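Local coordinates for beta-lactamase Mb2281c (Mycobacterium bovis, PDB 3I7J), which probably acts as a serine hydrolase of the beta-lactamase family, in which a serine nucleophile attacks amide or ester bonds of its substrates, at residues K43-R48 with V134-D139; A50-E55 with G120-E125. All coordinates share one frame; numbering follows the deposited sequence.

Interaction 1 of 2, residues K43-R48 with V134-D139; sequences KPLVAR and VTTRLD
Leu-45 and Thr-136 reach toward each other and meet tip to tip through methyl groups. Leu-45 CD1 lies 3.9 Å from Thr-136 CG2. The threonine is turned so that CG2 stands anti to its own backbone N (OG1 chi1 -64°). This sends the methyl to the helix, while OG1 is hydrogen-bonded to Asp-155 OD2 and Ser-151 OG. The second touch is looser: Val-46 CG2 and Leu-138 CD2 are 4.3 Å apart. No hydrogen bond joins the two segments; the contact is apolar, and it is small, burying 98 Å² in all. All four touching residues are buried. The solvent side lies on the far face of 137-138. There the Arg-137 side chain sets off away from the helix, and its NE forms a salt bridge with Asp-139 OD1 at 3.3 Å, with weak hydrogen-bond geometry. The helical segment also holds Lys-43 of a probable SxxK motif, as in serine beta-lactamases. Helix 119-131 fills in beside the apolar pairs, with Phe-119 on both Val-46 and Leu-138 and Cys-128 on Thr-136, while Phe-159 of helix 153-164 packs on Leu-45 and Arg-137 pairs through its backbone with Thr-150 of strand 149-151.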
ATOM      1  N   LYS A  43      -3.099  -2.109  -3.479  1.00 11.24           N
ATOM      2  CA  LYS A  43      -3.591  -0.775  -3.159  1.00 10.86           C
ATOM      3  C   LYS A  43      -2.605   0.379  -3.269  1.00  8.28           C
ATOM      4  O   LYS A  43      -2.929   1.402  -3.849  1.00 11.38           O
ATOM      5  CB  LYS A  43      -4.275  -0.798  -1.784  1.00  7.75           C
ATOM      6  CG  LYS A  43      -5.582  -1.608  -1.806  1.00 12.88           C
ATOM      7  CD  LYS A  43      -6.515  -1.310  -0.629  1.00 11.81           C
ATOM      8  CE  LYS A  43      -7.869  -2.010  -0.809  1.00 11.82           C
ATOM      9  NZ  LYS A  43      -7.765  -3.513  -0.802  1.00  7.43           N
ATOM     10  N   PRO A  44      -1.386   0.230  -2.732  1.00 14.44           N
ATOM     11  CA  PRO A  44      -0.432   1.341  -2.836  1.00 11.96           C
ATOM     12  C   PRO A  44      -0.136   1.695  -4.299  1.00 10.76           C
ATOM     13  O   PRO A  44       0.095   2.863  -4.633  1.00  7.33           O
ATOM     14  CB  PRO A  44       0.800   0.811  -2.097  1.00  8.61           C
ATOM     15  CG  PRO A  44       0.200  -0.131  -1.086  1.00 12.51           C
ATOM     16  CD  PRO A  44      -0.833  -0.865  -1.920  1.00  6.31           C
ATOM     17  N   LEU A  45      -0.156   0.690  -5.169  1.00  8.60           N
ATOM     18  CA  LEU A  45       0.109   0.916  -6.588  1.00 11.59           C
ATOM     19  C   LEU A  45      -1.043   1.703  -7.210  1.00 11.78           C
ATOM     20  O   LEU A  45      -0.827   2.675  -7.940  1.00  9.26           O
ATOM     21  CB  LEU A  45       0.289  -0.420  -7.322  1.00 10.41           C
ATOM     22  CG  LEU A  45       1.459  -1.312  -6.895  1.00  7.33           C
ATOM     23  CD1 LEU A  45       1.419  -2.608  -7.691  1.00 10.77           C
ATOM     24  CD2 LEU A  45       2.789  -0.593  -7.143  1.00 11.53           C
ATOM     25  N   VAL A  46      -2.268   1.280  -6.920  1.00 10.68           N
ATOM     26  CA  VAL A  46      -3.445   1.951  -7.452  1.00 10.37           C
ATOM     27  C   VAL A  46      -3.539   3.352  -6.865  1.00  9.61           C
ATOM     28  O   VAL A  46      -3.888   4.306  -7.567  1.00  9.99           O
ATOM     29  CB  VAL A  46      -4.736   1.153  -7.125  1.00 12.55           C
ATOM     30  CG1 VAL A  46      -5.970   1.935  -7.557  1.00  7.34           C
ATOM     31  CG2 VAL A  46      -4.699  -0.195  -7.833  1.00  9.82           C
ATOM     32  N   ALA A  47      -3.229   3.477  -5.578  1.00  4.99           N
ATOM     33  CA  ALA A  47      -3.271   4.780  -4.913  1.00  7.37           C
ATOM     34  C   ALA A  47      -2.296   5.755  -5.573  1.00 12.64           C
ATOM     35  O   ALA A  47      -2.620   6.927  -5.776  1.00  5.91           O
ATOM     36  CB  ALA A  47      -2.925   4.631  -3.446  1.00  5.50           C
ATOM     37  N   ARG A  48      -1.102   5.273  -5.908  1.00  6.35           N
ATOM     38  CA  ARG A  48      -0.117   6.146  -6.530  1.00  8.90           C
ATOM     39  C   ARG A  48      -0.594   6.559  -7.916  1.00 10.62           C
ATOM     40  O   ARG A  48      -0.334   7.679  -8.371  1.00 10.48           O
ATOM     41  CB  ARG A  48       1.239   5.454  -6.630  1.00  4.49           C
ATOM     42  CG  ARG A  48       2.378   6.403  -6.966  1.00  8.47           C
ATOM     43  CD  ARG A  48       2.515   7.462  -5.894  1.00 10.06           C
ATOM     44  NE  ARG A  48       3.909   7.749  -5.577  1.00  3.14           N
ATOM     45  CZ  ARG A  48       4.293   8.376  -4.474  1.00 13.48           C
ATOM     46  NH1 ARG A  48       5.577   8.607  -4.256  1.00 12.87           N
ATOM     47  NH2 ARG A  48       3.383   8.765  -3.586  1.00 11.27           N
ATOM     48  N   VAL A 134       8.671  -3.418 -15.205  1.00 13.87           N
ATOM     49  CA  VAL A 134       8.211  -4.229 -16.327  1.00 12.90           C
ATOM     50  C   VAL A 134       7.647  -5.618 -16.013  1.00 18.06           C
ATOM     51  O   VAL A 134       7.284  -6.370 -16.919  1.00 20.23           O
ATOM     52  CB  VAL A 134       9.329  -4.351 -17.401  1.00 13.62           C
ATOM     53  CG1 VAL A 134       9.678  -2.964 -17.925  1.00 10.07           C
ATOM     54  CG2 VAL A 134      10.572  -5.016 -16.815  1.00 15.84           C
ATOM     55  N   THR A 135       7.551  -5.963 -14.738  1.00 18.44           N
ATOM     56  CA  THR A 135       6.997  -7.261 -14.381  1.00 13.09           C
ATOM     57  C   THR A 135       5.885  -7.062 -13.350  1.00 20.31           C
ATOM     58  O   THR A 135       5.644  -7.908 -12.482  1.00 17.08           O
ATOM     59  CB  THR A 135       8.088  -8.191 -13.831  1.00 13.11           C
ATOM     60  OG1 THR A 135       9.214  -8.153 -14.714  1.00 17.11           O
ATOM     61  CG2 THR A 135       7.587  -9.621 -13.748  1.00 13.75           C
ATOM     62  N   THR A 136       5.217  -5.919 -13.457  1.00 14.48           N
ATOM     63  CA  THR A 136       4.114  -5.572 -12.573  1.00 22.00           C
ATOM     64  C   THR A 136       2.873  -5.339 -13.419  1.00 17.68           C
ATOM     65  O   THR A 136       2.916  -4.606 -14.404  1.00 17.46           O
ATOM     66  CB  THR A 136       4.393  -4.278 -11.788  1.00 12.09           C
ATOM     67  OG1 THR A 136       5.518  -4.471 -10.922  1.00 17.45           O
ATOM     68  CG2 THR A 136       3.181  -3.901 -10.961  1.00 10.29           C
ATOM     69  N   ARG A 137       1.764  -5.962 -13.049  1.00 17.94           N
ATOM     70  CA  ARG A 137       0.550  -5.759 -13.814  1.00 21.68           C
ATOM     71  C   ARG A 137      -0.716  -5.976 -13.007  1.00 17.45           C
ATOM     72  O   ARG A 137      -0.717  -6.647 -11.974  1.00 17.02           O
ATOM     73  CB  ARG A 137       0.550  -6.668 -15.043  1.00 30.70           C
ATOM     74  CG  ARG A 137       0.586  -8.150 -14.727  1.00 32.42           C
ATOM     75  CD  ARG A 137       0.781  -8.948 -16.007  1.00 40.87           C
ATOM     76  NE  ARG A 137      -0.167  -8.535 -17.038  1.00 52.99           N
ATOM     77  CZ  ARG A 137      -0.153  -8.972 -18.293  1.00 61.68           C
ATOM     78  NH1 ARG A 137       0.767  -9.848 -18.681  1.00 63.03           N
ATOM     79  NH2 ARG A 137      -1.056  -8.527 -19.160  1.00 59.24           N
ATOM     80  N   LEU A 138      -1.793  -5.382 -13.496  1.00 23.17           N
ATOM     81  CA  LEU A 138      -3.094  -5.489 -12.868  1.00 22.56           C
ATOM     82  C   LEU A 138      -4.110  -5.881 -13.936  1.00 20.36           C
ATOM     83  O   LEU A 138      -4.499  -5.058 -14.767  1.00 24.79           O
ATOM     84  CB  LEU A 138      -3.491  -4.148 -12.247  1.00 21.20           C
ATOM     85  CG  LEU A 138      -4.935  -4.032 -11.752  1.00 24.83           C
ATOM     86  CD1 LEU A 138      -5.130  -4.913 -10.534  1.00 26.83           C
ATOM     87  CD2 LEU A 138      -5.257  -2.580 -11.415  1.00 38.86           C
ATOM     88  N   ASP A 139      -4.522  -7.142 -13.923  1.00 20.79           N
ATOM     89  CA  ASP A 139      -5.506  -7.635 -14.875  1.00 28.50           C
ATOM     90  C   ASP A 139      -6.834  -7.758 -14.141  1.00 26.08           C
ATOM     91  O   ASP A 139      -6.860  -7.978 -12.932  1.00 25.97           O
ATOM     92  CB  ASP A 139      -5.112  -9.017 -15.400  1.00 37.05           C
ATOM     93  CG  ASP A 139      -3.727  -9.042 -16.006  1.00 40.26           C
ATOM     94  OD1 ASP A 139      -3.445  -8.207 -16.891  1.00 41.72           O
ATOM     95  OD2 ASP A 139      -2.921  -9.908 -15.597  1.00 43.15           O
TER

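Interaction 2 of 2, residues A50-E55 with G120-E125; sequences AQVAVE and GRYLTE
Tyr-122 carries this contact from the side of helix 119-131. Its ring extends across to helix 42-56, and the hydroxyl end comes down on Ala-53. Tyr-122 has 63 Å² buried by the other segment, Ala-53 has 28 Å² and Val-52 has 17 Å². CG of Tyr-122 stands anti to the backbone N (chi1 -176°), and chi2 of 86° sets the ring roughly perpendicular to the plane of CA, CB and CG. The long side chain bridges two backbones whose nearest CA atoms, those of Ala-53 and Tyr-122, are 9.1 Å apart.

Ala-53 receives the end of the ring. Tyr-122 OH lies 3.1 Å from Ala-53 CA and 3.3 Å from Ala-53 CB, a close fit. The methyl also meets the ring carbon that bears the hydroxyl, with Ala-53 CB 3.9 Å from Tyr-122 CZ. It approaches the ring obliquely. A small side chain here lets the tyrosine end come close to the helix backbone. Val-52 borders the same hydroxyl more loosely. Its CG1 is 4.1 Å from Tyr-122 OH, and the two side chains cross at a slant.

Around them, Val-111 of helix 101-115 touches both Ala-53 and Tyr-122, so three helices meet here. On the exposed face of 120-125, Arg-121 NE makes a salt bridge to Glu-125 OE2 at 2.8 Å. That bond is nearly straight, at 169°, and links successive turns of one helix.

The hydroxyl makes no hydrogen bond to 50-55. Ala-53 N is 3.3 Å away from Tyr-122 OH, but the angle is poor. The hydroxyl is hydrogen-bonded instead to Glu-56 OE1, one residue beyond the segment. The chemistry therefore joins two effects: apolar packing of the ring end on the Ala-53 methyl, with Val-52 bordering the hydroxyl, and a hydrogen bond to Glu-56 that satisfies the buried hydroxyl and helps fix where the ring ends.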
ATOM      1  N   ALA A  50      -3.737   6.911  -8.738  1.00 11.38           N
ATOM      2  CA  ALA A  50      -4.797   7.899  -8.507  1.00 10.15           C
ATOM      3  C   ALA A  50      -4.196   9.262  -8.134  1.00  8.21           C
ATOM      4  O   ALA A  50      -4.776  10.307  -8.425  1.00  6.03           O
ATOM      5  CB  ALA A  50      -5.738   7.425  -7.402  1.00  5.76           C
ATOM      6  N   GLN A  51      -3.039   9.231  -7.477  1.00  8.43           N
ATOM      7  CA  GLN A  51      -2.346  10.444  -7.086  1.00 12.45           C
ATOM      8  C   GLN A  51      -1.796  11.131  -8.337  1.00 11.87           C
ATOM      9  O   GLN A  51      -1.860  12.354  -8.462  1.00 15.66           O
ATOM     10  CB  GLN A  51      -1.207  10.118  -6.126  1.00 11.53           C
ATOM     11  CG  GLN A  51      -1.665   9.810  -4.705  1.00 11.07           C
ATOM     12  CD  GLN A  51      -0.612   9.050  -3.922  1.00 12.89           C
ATOM     13  OE1 GLN A  51       0.582   9.253  -4.123  1.00 14.33           O
ATOM     14  NE2 GLN A  51      -1.048   8.177  -3.021  1.00  7.28           N
ATOM     15  N   VAL A  52      -1.260  10.343  -9.261  1.00  8.35           N
ATOM     16  CA  VAL A  52      -0.735  10.896 -10.498  1.00  8.48           C
ATOM     17  C   VAL A  52      -1.895  11.521 -11.283  1.00 16.38           C
ATOM     18  O   VAL A  52      -1.745  12.590 -11.869  1.00 13.97           O
ATOM     19  CB  VAL A  52      -0.057   9.807 -11.374  1.00  9.57           C
ATOM     20  CG1 VAL A  52       0.334  10.395 -12.730  1.00  6.30           C
ATOM     21  CG2 VAL A  52       1.187   9.272 -10.666  1.00  3.10           C
ATOM     22  N   ALA A  53      -3.050  10.853 -11.285  1.00 13.35           N
ATOM     23  CA  ALA A  53      -4.224  11.356 -12.000  1.00 10.13           C
ATOM     24  C   ALA A  53      -4.673  12.722 -11.468  1.00 14.94           C
ATOM     25  O   ALA A  53      -5.085  13.595 -12.241  1.00 13.20           O
ATOM     26  CB  ALA A  53      -5.368  10.359 -11.910  1.00 12.54           C
ATOM     27  N   VAL A  54      -4.594  12.908 -10.154  1.00  5.62           N
ATOM     28  CA  VAL A  54      -4.966  14.176  -9.560  1.00  8.39           C
ATOM     29  C   VAL A  54      -4.013  15.246 -10.076  1.00 17.08           C
ATOM     30  O   VAL A  54      -4.436  16.340 -10.454  1.00 16.10           O
ATOM     31  CB  VAL A  54      -4.887  14.133  -8.006  1.00 13.48           C
ATOM     32  CG1 VAL A  54      -5.085  15.530  -7.423  1.00  9.00           C
ATOM     33  CG2 VAL A  54      -5.959  13.194  -7.458  1.00 14.33           C
ATOM     34  N   GLU A  55      -2.722  14.930 -10.112  1.00 12.97           N
ATOM     35  CA  GLU A  55      -1.738  15.900 -10.593  1.00 16.83           C
ATOM     36  C   GLU A  55      -1.869  16.196 -12.086  1.00 15.42           C
ATOM     37  O   GLU A  55      -1.512  17.289 -12.522  1.00 17.34           O
ATOM     38  CB  GLU A  55      -0.313  15.440 -10.245  1.00 14.73           C
ATOM     39  CG  GLU A  55      -0.099  15.331  -8.735  1.00 22.57           C
ATOM     40  CD  GLU A  55       1.311  15.686  -8.289  1.00  7.85           C
ATOM     41  OE1 GLU A  55       2.255  14.951  -8.611  1.00 29.70           O
ATOM     42  OE2 GLU A  55       1.470  16.699  -7.609  1.00 21.29           O
ATOM     43  N   GLY A 120      -6.045  -0.610 -15.955  1.00 15.96           N
ATOM     44  CA  GLY A 120      -4.837  -1.408 -15.912  1.00 17.26           C
ATOM     45  C   GLY A 120      -3.746  -0.739 -16.731  1.00 14.41           C
ATOM     46  O   GLY A 120      -2.590  -0.671 -16.317  1.00 12.49           O
ATOM     47  N   ARG A 121      -4.122  -0.233 -17.900  1.00 17.08           N
ATOM     48  CA  ARG A 121      -3.176   0.441 -18.773  1.00 15.35           C
ATOM     49  C   ARG A 121      -2.779   1.785 -18.189  1.00 10.98           C
ATOM     50  O   ARG A 121      -1.648   2.226 -18.362  1.00 21.02           O
ATOM     51  CB  ARG A 121      -3.786   0.630 -20.165  1.00 20.83           C
ATOM     52  CG  ARG A 121      -2.947   1.462 -21.116  1.00 22.88           C
ATOM     53  CD  ARG A 121      -3.690   1.675 -22.422  1.00 33.22           C
ATOM     54  NE  ARG A 121      -2.961   2.533 -23.348  1.00 35.26           N
ATOM     55  CZ  ARG A 121      -3.380   2.833 -24.573  1.00 35.59           C
ATOM     56  NH1 ARG A 121      -4.531   2.343 -25.017  1.00 42.25           N
ATOM     57  NH2 ARG A 121      -2.645   3.609 -25.361  1.00 37.73           N
ATOM     58  N   TYR A 122      -3.704   2.438 -17.492  1.00 10.93           N
ATOM     59  CA  TYR A 122      -3.398   3.726 -16.889  1.00 11.94           C
ATOM     60  C   TYR A 122      -2.345   3.541 -15.799  1.00 15.09           C
ATOM     61  O   TYR A 122      -1.421   4.349 -15.667  1.00 11.71           O
ATOM     62  CB  TYR A 122      -4.649   4.361 -16.275  1.00 11.22           C
ATOM     63  CG  TYR A 122      -4.376   5.745 -15.728  1.00 13.12           C
ATOM     64  CD1 TYR A 122      -4.449   6.866 -16.556  1.00 13.85           C
ATOM     65  CD2 TYR A 122      -3.945   5.924 -14.408  1.00  7.09           C
ATOM     66  CE1 TYR A 122      -4.095   8.126 -16.092  1.00  6.88           C
ATOM     67  CE2 TYR A 122      -3.588   7.184 -13.933  1.00  4.38           C
ATOM     68  CZ  TYR A 122      -3.663   8.276 -14.783  1.00 11.10           C
ATOM     69  OH  TYR A 122      -3.281   9.516 -14.343  1.00 13.96           O
ATOM     70  N   LEU A 123      -2.494   2.480 -15.009  1.00 20.07           N
ATOM     71  CA  LEU A 123      -1.542   2.184 -13.936  1.00 22.89           C
ATOM     72  C   LEU A 123      -0.134   2.030 -14.501  1.00 19.79           C
ATOM     73  O   LEU A 123       0.828   2.589 -13.974  1.00 18.14           O
ATOM     74  CB  LEU A 123      -1.941   0.889 -13.212  1.00 17.60           C
ATOM     75  CG  LEU A 123      -0.881   0.271 -12.286  1.00 17.24           C
ATOM     76  CD1 LEU A 123      -0.460   1.277 -11.218  1.00 18.70           C
ATOM     77  CD2 LEU A 123      -1.447  -0.981 -11.639  1.00 16.74           C
ATOM     78  N   THR A 124      -0.031   1.264 -15.581  1.00 16.08           N
ATOM     79  CA  THR A 124       1.243   1.005 -16.238  1.00 16.06           C
ATOM     80  C   THR A 124       1.911   2.288 -16.725  1.00 19.56           C
ATOM     81  O   THR A 124       3.068   2.547 -16.411  1.00 23.70           O
ATOM     82  CB  THR A 124       1.052   0.057 -17.444  1.00 14.19           C
ATOM     83  OG1 THR A 124       0.466  -1.171 -16.997  1.00 17.77           O
ATOM     84  CG2 THR A 124       2.380  -0.238 -18.123  1.00 15.51           C
ATOM     85  N   GLU A 125       1.173   3.095 -17.478  1.00 17.89           N
ATOM     86  CA  GLU A 125       1.713   4.329 -18.029  1.00 16.90           C
ATOM     87  C   GLU A 125       1.971   5.426 -17.011  1.00  8.27           C
ATOM     88  O   GLU A 125       2.843   6.269 -17.210  1.00 17.45           O
ATOM     89  CB  GLU A 125       0.782   4.872 -19.119  1.00 13.36           C
ATOM     90  CG  GLU A 125       0.341   3.831 -20.141  1.00 19.17           C
ATOM     91  CD  GLU A 125      -0.596   4.398 -21.201  1.00 25.78           C
ATOM     92  OE1 GLU A 125      -1.197   5.467 -20.965  1.00 29.03           O
ATOM     93  OE2 GLU A 125      -0.742   3.764 -22.264  1.00 24.48           O
TER

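In the fold
From the N terminus, after strands 15-21, 24-29 and 36-37, the chain forms helix 42-56, which supplies one side of both contacts. Its early part, 43-48, enters interaction 1, and its later part, 50-55, enters interaction 2. The chain then passes through helices 72-76 and 101-115 before helix 119-131 returns to 50-55. This closes a loop with 64 residues between the segments. The chain continues to 134-139, which meets 43-48 and closes the wider loop of interaction 1, with interaction 2 nested inside. The contact centres are about 10 Å apart. Leu-123 links them, touching Leu-45 O and Leu-138. Together they tie helix 42-56 to helix 119-131 and the short strand 137-138 that follows.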